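PDB 5B04: probable translation initiation factor eIF-2B subunit delta from Schizosaccharomyces pombe, which serves as a component of the eIF2B complex, which catalyses the exchange of GDP for GTP on the gamma subunit of eIF2. Local coordinates for residues I339-Y353 against V372-Q386. Residues are numbered along the deposited sequence; the frame is centred on the assembly and turned at random.
Sequences IFLGGHAMLSNGALY and VIACCESYKFTERIQ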
ATOM      1  N   ILE G 339     -14.420   2.752  22.381  1.00 46.83           N
ATOM      2  CA  ILE G 339     -15.227   2.569  21.180  1.00 46.61           C
ATOM      3  C   ILE G 339     -15.910   1.205  21.186  1.00 54.91           C
ATOM      4  O   ILE G 339     -15.254   0.174  21.328  1.00 65.04           O
ATOM      5  CB  ILE G 339     -14.378   2.699  19.901  1.00 47.91           C
ATOM      6  CG1 ILE G 339     -13.742   4.087  19.823  1.00 39.66           C
ATOM      7  CG2 ILE G 339     -15.224   2.434  18.666  1.00 47.47           C
ATOM      8  CD1 ILE G 339     -12.724   4.225  18.715  1.00 55.89           C
ATOM      9  N   PHE G 340     -17.230   1.206  21.031  1.00 50.64           N
ATOM     10  CA  PHE G 340     -17.999  -0.033  21.017  1.00 42.61           C
ATOM     11  C   PHE G 340     -18.640  -0.261  19.655  1.00 52.08           C
ATOM     12  O   PHE G 340     -19.320   0.615  19.122  1.00 63.93           O
ATOM     13  CB  PHE G 340     -19.070  -0.013  22.107  1.00 45.79           C
ATOM     14  CG  PHE G 340     -18.537  -0.282  23.485  1.00 37.84           C
ATOM     15  CD1 PHE G 340     -17.686   0.617  24.103  1.00 49.73           C
ATOM     16  CD2 PHE G 340     -18.894  -1.436  24.164  1.00 65.67           C
ATOM     17  CE1 PHE G 340     -17.196   0.371  25.371  1.00 65.29           C
ATOM     18  CE2 PHE G 340     -18.408  -1.686  25.434  1.00 70.32           C
ATOM     19  CZ  PHE G 340     -17.558  -0.781  26.038  1.00 57.56           C
ATOM     20  N   LEU G 341     -18.419  -1.447  19.097  1.00 50.54           N
ATOM     21  CA  LEU G 341     -18.912  -1.761  17.763  1.00 51.29           C
ATOM     22  C   LEU G 341     -19.768  -3.022  17.743  1.00 55.41           C
ATOM     23  O   LEU G 341     -19.427  -4.030  18.360  1.00 67.16           O
ATOM     24  CB  LEU G 341     -17.741  -1.923  16.793  1.00 46.89           C
ATOM     25  CG  LEU G 341     -16.755  -0.759  16.715  1.00 54.40           C
ATOM     26  CD1 LEU G 341     -15.600  -1.103  15.792  1.00 43.62           C
ATOM     27  CD2 LEU G 341     -17.458   0.506  16.250  1.00 56.26           C
ATOM     28  N   GLY G 342     -20.888  -2.949  17.031  1.00 62.10           N
ATOM     29  CA  GLY G 342     -21.693  -4.120  16.753  1.00 53.74           C
ATOM     30  C   GLY G 342     -21.267  -4.669  15.407  1.00 67.36           C
ATOM     31  O   GLY G 342     -20.835  -3.913  14.537  1.00 86.93           O
ATOM     32  N   GLY G 343     -21.377  -5.980  15.229  1.00 63.23           N
ATOM     33  CA  GLY G 343     -20.911  -6.602  14.005  1.00 56.91           C
ATOM     34  C   GLY G 343     -21.984  -7.335  13.229  1.00 67.56           C
ATOM     35  O   GLY G 343     -22.819  -8.032  13.805  1.00 80.96           O
ATOM     36  N   HIS G 344     -21.963  -7.169  11.912  1.00 62.29           N
ATOM     37  CA  HIS G 344     -22.817  -7.953  11.033  1.00 65.53           C
ATOM     38  C   HIS G 344     -22.276  -9.374  10.965  1.00 64.93           C
ATOM     39  O   HIS G 344     -23.035 -10.340  10.869  1.00 69.46           O
ATOM     40  CB  HIS G 344     -22.885  -7.327   9.638  1.00 57.09           C
ATOM     41  CG  HIS G 344     -23.499  -8.219   8.603  1.00 71.70           C
ATOM     42  ND1 HIS G 344     -22.877  -8.508   7.409  1.00 70.79           N
ATOM     43  CD2 HIS G 344     -24.675  -8.889   8.586  1.00 90.31           C
ATOM     44  CE1 HIS G 344     -23.644  -9.316   6.699  1.00 79.46           C
ATOM     45  NE2 HIS G 344     -24.740  -9.563   7.391  1.00 80.96           N
ATOM     46  N   ALA G 345     -20.952  -9.481  11.027  1.00 53.80           N
ATOM     47  CA  ALA G 345     -20.262 -10.764  11.018  1.00 47.72           C
ATOM     48  C   ALA G 345     -18.801 -10.585  11.415  1.00 51.94           C
ATOM     49  O   ALA G 345     -18.211  -9.529  11.187  1.00 55.84           O
ATOM     50  CB  ALA G 345     -20.359 -11.416   9.651  1.00 53.52           C
ATOM     51  N   MET G 346     -18.221 -11.621  12.010  1.00 62.05           N
ATOM     52  CA  MET G 346     -16.806 -11.608  12.355  1.00 56.26           C
ATOM     53  C   MET G 346     -16.065 -12.638  11.506  1.00 59.19           C
ATOM     54  O   MET G 346     -16.349 -13.833  11.581  1.00 64.26           O
ATOM     55  CB  MET G 346     -16.608 -11.891  13.844  1.00 67.84           C
ATOM     56  CG  MET G 346     -15.250 -11.470  14.379  1.00 78.00           C
ATOM     57  SD  MET G 346     -15.134  -9.693  14.660  1.00 70.51           S
ATOM     58  CE  MET G 346     -16.480  -9.448  15.814  1.00 61.51           C
ATOM     59  N   LEU G 347     -15.122 -12.168  10.697  1.00 59.52           N
ATOM     60  CA  LEU G 347     -14.418 -13.031   9.751  1.00 58.30           C
ATOM     61  C   LEU G 347     -13.408 -13.943  10.444  1.00 57.79           C
ATOM     62  O   LEU G 347     -12.918 -13.634  11.530  1.00 59.50           O
ATOM     63  CB  LEU G 347     -13.723 -12.183   8.687  1.00 62.06           C
ATOM     64  CG  LEU G 347     -14.665 -11.298   7.868  1.00 58.89           C
ATOM     65  CD1 LEU G 347     -13.877 -10.338   6.994  1.00 72.90           C
ATOM     66  CD2 LEU G 347     -15.605 -12.148   7.028  1.00 53.10           C
ATOM     67  N   SER G 348     -13.095 -15.063   9.799  1.00 63.42           N
ATOM     68  CA  SER G 348     -12.265 -16.101  10.405  1.00 65.15           C
ATOM     69  C   SER G 348     -10.800 -15.707  10.563  1.00 68.37           C
ATOM     70  O   SER G 348     -10.052 -16.370  11.279  1.00 68.67           O
ATOM     71  CB  SER G 348     -12.358 -17.393   9.590  1.00 54.72           C
ATOM     72  OG  SER G 348     -13.608 -18.026   9.788  1.00 72.54           O
ATOM     73  N   ASN G 349     -10.383 -14.636   9.894  1.00 63.76           N
ATOM     74  CA  ASN G 349      -9.017 -14.150  10.052  1.00 52.79           C
ATOM     75  C   ASN G 349      -8.928 -13.153  11.200  1.00 62.04           C
ATOM     76  O   ASN G 349      -7.861 -12.608  11.482  1.00 56.39           O
ATOM     77  CB  ASN G 349      -8.507 -13.512   8.760  1.00 64.12           C
ATOM     78  CG  ASN G 349      -9.096 -12.139   8.515  1.00 66.74           C
ATOM     79  OD1 ASN G 349     -10.311 -11.955   8.558  1.00 69.47           O
ATOM     80  ND2 ASN G 349      -8.232 -11.162   8.263  1.00 65.94           N
ATOM     81  N   GLY G 350     -10.059 -12.920  11.858  1.00 58.06           N
ATOM     82  CA  GLY G 350     -10.111 -12.027  13.001  1.00 59.17           C
ATOM     83  C   GLY G 350     -10.628 -10.646  12.652  1.00 58.62           C
ATOM     84  O   GLY G 350     -10.744  -9.781  13.518  1.00 60.37           O
ATOM     85  N   ALA G 351     -10.944 -10.440  11.378  1.00 54.94           N
ATOM     86  CA  ALA G 351     -11.412  -9.141  10.910  1.00 45.96           C
ATOM     87  C   ALA G 351     -12.893  -8.936  11.207  1.00 55.39           C
ATOM     88  O   ALA G 351     -13.670  -9.891  11.234  1.00 47.19           O
ATOM     89  CB  ALA G 351     -11.146  -8.987   9.421  1.00 59.27           C
ATOM     90  N   LEU G 352     -13.273  -7.681  11.425  1.00 58.49           N
ATOM     91  CA  LEU G 352     -14.661  -7.327  11.699  1.00 39.74           C
ATOM     92  C   LEU G 352     -15.370  -6.860  10.432  1.00 48.61           C
ATOM     93  O   LEU G 352     -14.898  -5.957   9.740  1.00 58.99           O
ATOM     94  CB  LEU G 352     -14.731  -6.241  12.775  1.00 49.37           C
ATOM     95  CG  LEU G 352     -16.065  -5.514  12.958  1.00 53.04           C
ATOM     96  CD1 LEU G 352     -17.162  -6.479  13.379  1.00 53.48           C
ATOM     97  CD2 LEU G 352     -15.921  -4.386  13.969  1.00 48.85           C
ATOM     98  N   TYR G 353     -16.507  -7.480  10.137  1.00 44.15           N
ATOM     99  CA  TYR G 353     -17.292  -7.138   8.957  1.00 40.53           C
ATOM    100  C   TYR G 353     -18.585  -6.439   9.364  1.00 53.26           C
ATOM    101  O   TYR G 353     -19.583  -7.090   9.669  1.00 60.27           O
ATOM    102  CB  TYR G 353     -17.593  -8.396   8.137  1.00 49.61           C
ATOM    103  CG  TYR G 353     -18.335  -8.148   6.842  1.00 43.35           C
ATOM    104  CD1 TYR G 353     -17.658  -7.756   5.694  1.00 56.39           C
ATOM    105  CD2 TYR G 353     -19.710  -8.327   6.762  1.00 45.54           C
ATOM    106  CE1 TYR G 353     -18.332  -7.535   4.507  1.00 54.12           C
ATOM    107  CE2 TYR G 353     -20.390  -8.108   5.579  1.00 48.99           C
ATOM    108  CZ  TYR G 353     -19.699  -7.714   4.455  1.00 48.64           C
ATOM    109  OH  TYR G 353     -20.379  -7.496   3.280  1.00 53.95           O
ATOM    110  N   VAL G 372     -10.719  -0.628  20.715  1.00 52.54           N
ATOM    111  CA  VAL G 372     -11.811  -0.968  19.813  1.00 56.96           C
ATOM    112  C   VAL G 372     -12.461  -2.272  20.258  1.00 55.93           C
ATOM    113  O   VAL G 372     -11.843  -3.335  20.205  1.00 61.71           O
ATOM    114  CB  VAL G 372     -11.327  -1.096  18.359  1.00 52.03           C
ATOM    115  CG1 VAL G 372     -12.442  -1.622  17.472  1.00 38.04           C
ATOM    116  CG2 VAL G 372     -10.819   0.245  17.851  1.00 51.45           C
ATOM    117  N   ILE G 373     -13.711  -2.183  20.700  1.00 46.48           N
ATOM    118  CA  ILE G 373     -14.403  -3.330  21.272  1.00 49.37           C
ATOM    119  C   ILE G 373     -15.520  -3.834  20.364  1.00 58.93           C
ATOM    120  O   ILE G 373     -16.548  -3.175  20.202  1.00 66.01           O
ATOM    121  CB  ILE G 373     -14.988  -2.984  22.653  1.00 49.00           C
ATOM    122  CG1 ILE G 373     -13.883  -2.463  23.575  1.00 56.33           C
ATOM    123  CG2 ILE G 373     -15.678  -4.194  23.259  1.00 46.19           C
ATOM    124  CD1 ILE G 373     -14.377  -2.004  24.926  1.00 51.20           C
ATOM    125  N   ALA G 374     -15.313  -5.008  19.778  1.00 51.99           N
ATOM    126  CA  ALA G 374     -16.296  -5.606  18.885  1.00 50.62           C
ATOM    127  C   ALA G 374     -17.259  -6.512  19.645  1.00 61.42           C
ATOM    128  O   ALA G 374     -16.839  -7.449  20.324  1.00 76.58           O
ATOM    129  CB  ALA G 374     -15.602  -6.385  17.779  1.00 54.36           C
ATOM    130  N   CYS G 375     -18.551  -6.222  19.529  1.00 50.89           N
ATOM    131  CA  CYS G 375     -19.580  -7.018  20.188  1.00 63.29           C
ATOM    132  C   CYS G 375     -20.384  -7.814  19.166  1.00 70.22           C
ATOM    133  O   CYS G 375     -21.215  -7.258  18.448  1.00 79.68           O
ATOM    134  CB  CYS G 375     -20.509  -6.123  21.008  1.00 45.96           C
ATOM    135  SG  CYS G 375     -19.671  -5.163  22.285  1.00 65.15           S
ATOM    136  N   CYS G 376     -20.135  -9.116  19.106  1.00 59.96           N
ATOM    137  CA  CYS G 376     -20.782  -9.963  18.114  1.00 78.78           C
ATOM    138  C   CYS G 376     -21.195 -11.311  18.694  1.00 76.38           C
ATOM    139  O   CYS G 376     -20.416 -11.962  19.388  1.00 58.35           O
ATOM    140  CB  CYS G 376     -19.854 -10.173  16.915  1.00 58.59           C
ATOM    141  SG  CYS G 376     -20.602 -11.044  15.522  1.00 77.81           S
ATOM    142  N   GLU G 377     -22.426 -11.719  18.407  1.00 79.25           N
ATOM    143  CA  GLU G 377     -22.906 -13.037  18.801  1.00 68.03           C
ATOM    144  C   GLU G 377     -22.149 -14.113  18.027  1.00 71.03           C
ATOM    145  O   GLU G 377     -21.717 -13.883  16.897  1.00 71.93           O
ATOM    146  CB  GLU G 377     -24.414 -13.156  18.564  1.00 73.30           C
ATOM    147  CG  GLU G 377     -25.280 -12.320  19.507  1.00 79.90           C
ATOM    148  CD  GLU G 377     -25.363 -10.852  19.115  1.00 80.27           C
ATOM    149  OE1 GLU G 377     -26.261 -10.153  19.630  1.00 78.12           O
ATOM    150  OE2 GLU G 377     -24.537 -10.395  18.299  1.00 78.51           O
ATOM    151  N   SER G 378     -21.990 -15.284  18.637  1.00 83.60           N
ATOM    152  CA  SER G 378     -21.160 -16.343  18.068  1.00 81.58           C
ATOM    153  C   SER G 378     -21.688 -16.876  16.740  1.00 76.39           C
ATOM    154  O   SER G 378     -20.909 -17.229  15.856  1.00 70.80           O
ATOM    155  CB  SER G 378     -21.025 -17.502  19.057  1.00 69.88           C
ATOM    156  OG  SER G 378     -22.290 -18.068  19.351  1.00 81.23           O
ATOM    157  N   TYR G 379     -23.009 -16.930  16.599  1.00 71.09           N
ATOM    158  CA  TYR G 379     -23.620 -17.518  15.410  1.00 63.40           C
ATOM    159  C   TYR G 379     -23.411 -16.651  14.172  1.00 67.20           C
ATOM    160  O   TYR G 379     -23.723 -17.066  13.056  1.00 64.68           O
ATOM    161  CB  TYR G 379     -25.115 -17.757  15.636  1.00 68.05           C
ATOM    162  CG  TYR G 379     -25.976 -16.529  15.449  1.00 68.29           C
ATOM    163  CD1 TYR G 379     -25.973 -15.504  16.385  1.00 74.06           C
ATOM    164  CD2 TYR G 379     -26.802 -16.401  14.340  1.00 65.90           C
ATOM    165  CE1 TYR G 379     -26.764 -14.381  16.217  1.00 67.35           C
ATOM    166  CE2 TYR G 379     -27.594 -15.284  14.164  1.00 70.74           C
ATOM    167  CZ  TYR G 379     -27.571 -14.277  15.105  1.00 68.61           C
ATOM    168  OH  TYR G 379     -28.359 -13.162  14.933  1.00 72.45           O
ATOM    169  N   LYS G 380     -22.883 -15.447  14.374  1.00 72.63           N
ATOM    170  CA  LYS G 380     -22.589 -14.552  13.263  1.00 70.62           C
ATOM    171  C   LYS G 380     -21.128 -14.668  12.835  1.00 68.84           C
ATOM    172  O   LYS G 380     -20.658 -13.908  11.987  1.00 55.83           O
ATOM    173  CB  LYS G 380     -22.928 -13.106  13.633  1.00 59.39           C
ATOM    174  CG  LYS G 380     -24.422 -12.857  13.786  1.00 70.66           C
ATOM    175  CD  LYS G 380     -24.746 -11.376  13.892  1.00 68.53           C
ATOM    176  CE  LYS G 380     -24.194 -10.777  15.171  1.00 66.41           C
ATOM    177  NZ  LYS G 380     -24.673  -9.383  15.384  1.00 72.06           N
ATOM    178  N   PHE G 381     -20.415 -15.622  13.424  1.00 67.93           N
ATOM    179  CA  PHE G 381     -19.062 -15.938  12.983  1.00 56.02           C
ATOM    180  C   PHE G 381     -19.159 -16.673  11.653  1.00 51.58           C
ATOM    181  O   PHE G 381     -20.128 -17.394  11.411  1.00 58.17           O
ATOM    182  CB  PHE G 381     -18.312 -16.796  14.011  1.00 51.56           C
ATOM    183  CG  PHE G 381     -17.951 -16.072  15.286  1.00 61.39           C
ATOM    184  CD1 PHE G 381     -18.498 -14.835  15.594  1.00 70.93           C
ATOM    185  CD2 PHE G 381     -17.053 -16.637  16.176  1.00 61.01           C
ATOM    186  CE1 PHE G 381     -18.161 -14.184  16.767  1.00 76.86           C
ATOM    187  CE2 PHE G 381     -16.711 -15.990  17.348  1.00 50.86           C
ATOM    188  CZ  PHE G 381     -17.265 -14.762  17.644  1.00 61.41           C
ATOM    189  N   THR G 382     -18.167 -16.498  10.787  1.00 44.24           N
ATOM    190  CA  THR G 382     -18.194 -17.154   9.485  1.00 54.82           C
ATOM    191  C   THR G 382     -16.842 -17.757   9.118  1.00 63.23           C
ATOM    192  O   THR G 382     -15.800 -17.330   9.618  1.00 60.46           O
ATOM    193  CB  THR G 382     -18.628 -16.178   8.371  1.00 51.00           C
ATOM    194  OG1 THR G 382     -18.819 -16.898   7.146  1.00 62.89           O
ATOM    195  CG2 THR G 382     -17.581 -15.095   8.163  1.00 55.50           C
ATOM    196  N   GLU G 383     -16.870 -18.759   8.246  1.00 65.28           N
ATOM    197  CA  GLU G 383     -15.651 -19.389   7.757  1.00 66.35           C
ATOM    198  C   GLU G 383     -14.990 -18.520   6.693  1.00 68.64           C
ATOM    199  O   GLU G 383     -13.833 -18.736   6.330  1.00 70.10           O
ATOM    200  CB  GLU G 383     -15.948 -20.778   7.190  1.00 83.81           C
ATOM    201  CG  GLU G 383     -16.417 -21.792   8.218  1.00 94.72           C
ATOM    202  CD  GLU G 383     -16.700 -23.150   7.605  1.00117.38           C
ATOM    203  OE1 GLU G 383     -17.558 -23.228   6.699  1.00116.72           O
ATOM    204  OE2 GLU G 383     -16.060 -24.138   8.022  1.00110.70           O
ATOM    205  N   ARG G 384     -15.736 -17.537   6.202  1.00 71.48           N
ATOM    206  CA  ARG G 384     -15.283 -16.688   5.106  1.00 62.15           C
ATOM    207  C   ARG G 384     -14.142 -15.763   5.522  1.00 65.05           C
ATOM    208  O   ARG G 384     -14.151 -15.198   6.616  1.00 69.04           O
ATOM    209  CB  ARG G 384     -16.453 -15.863   4.563  1.00 76.95           C
ATOM    210  CG  ARG G 384     -16.162 -15.148   3.253  1.00 94.05           C
ATOM    211  CD  ARG G 384     -17.450 -14.730   2.558  1.00 67.83           C
ATOM    212  NE  ARG G 384     -18.029 -13.522   3.139  1.00 86.59           N
ATOM    213  CZ  ARG G 384     -19.263 -13.094   2.890  1.00112.46           C
ATOM    214  NH1 ARG G 384     -20.054 -13.783   2.079  1.00108.59           N
ATOM    215  NH2 ARG G 384     -19.710 -11.983   3.458  1.00 96.40           N
ATOM    216  N   ILE G 385     -13.160 -15.621   4.639  1.00 46.04           N
ATOM    217  CA  ILE G 385     -12.058 -14.688   4.846  1.00 50.57           C
ATOM    218  C   ILE G 385     -11.838 -13.843   3.598  1.00 64.93           C
ATOM    219  O   ILE G 385     -11.474 -14.362   2.543  1.00 72.07           O
ATOM    220  CB  ILE G 385     -10.743 -15.411   5.195  1.00 62.21           C
ATOM    221  CG1 ILE G 385     -10.868 -16.141   6.532  1.00 62.80           C
ATOM    222  CG2 ILE G 385      -9.589 -14.422   5.243  1.00 53.49           C
ATOM    223  CD1 ILE G 385      -9.586 -16.805   6.985  1.00 63.15           C
ATOM    224  N   GLN G 386     -12.066 -12.540   3.720  1.00 77.61           N
ATOM    225  CA  GLN G 386     -11.831 -11.623   2.612  1.00 70.43           C
ATOM    226  C   GLN G 386     -10.739 -10.622   2.971  1.00 61.80           C
ATOM    227  O   GLN G 386     -10.671 -10.140   4.101  1.00 62.43           O
ATOM    228  CB  GLN G 386     -13.122 -10.903   2.222  1.00 67.16           C
ATOM    229  CG  GLN G 386     -13.931 -10.375   3.391  1.00 71.51           C
ATOM    230  CD  GLN G 386     -15.285  -9.840   2.964  1.00 85.41           C
ATOM    231  OE1 GLN G 386     -16.325 -10.302   3.433  1.00 87.51           O
ATOM    232  NE2 GLN G 386     -15.278  -8.860   2.067  1.00 70.20           N
TER
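A bend at chi3 (-66°) in the otherwise extended Lys-380 chain carries its ammonium group to the Gly-343 carbonyl, while two successive bends in Met-346 fold its methyl group onto Ala-374 and Cys-376. Lys-380 NZ donates to Gly-343 O over 2.8 Å and lies almost straight beyond the oxygen. The same NZ forms a salt bridge with Glu-377, whose other carboxylate oxygen is held by Asn-161 of helix 160-177, so one cation joins the two segments where they leave the sheet. Without the amine, as with an alanine here, the Gly-343 carbonyl and the Glu-377 carboxylate would probably lose their shared partner. Met-346 CE reaches Cys-376 CB at 3.6 Å, and Met-346 CB lies against Phe-381 CD1.

Upstream, 339-342 and 372-375 pair in parallel: Ile-373 N donates to Ile-339 O, Leu-341 N to Ile-373 O and Cys-375 N to Leu-341 O, whereas Gly-343 N to Cys-375 O is weak at 3.5 Å. Ile-373 CD1 sits over the Phe-340 ring face, 4.0 Å from its centroid and 27° off the normal, a CH-pi contact; on the opposite face of the sheet, Leu-341 CD1 meets Val-372 CG1.

Past a two-residue register shift, weak backbone bonds flank the single Met-346–Phe-381 bridge. Leu-347 CD1 packs on Gln-386 CG, and Ile-385 CG2 lies against Asn-349 CB. Ile-385 and Asn-349 also touch the beta subunit. After an excursion through strands 345-346 and 352-355 of the antiparallel sheet, helix 358-367 returns the chain to the neighbouring parallel strand and packs on Leu-341 and Val-372, a beta-alpha-beta crossover with an inserted hairpin within the Rossmann-like domain of the eIF2B alpha/beta/delta family.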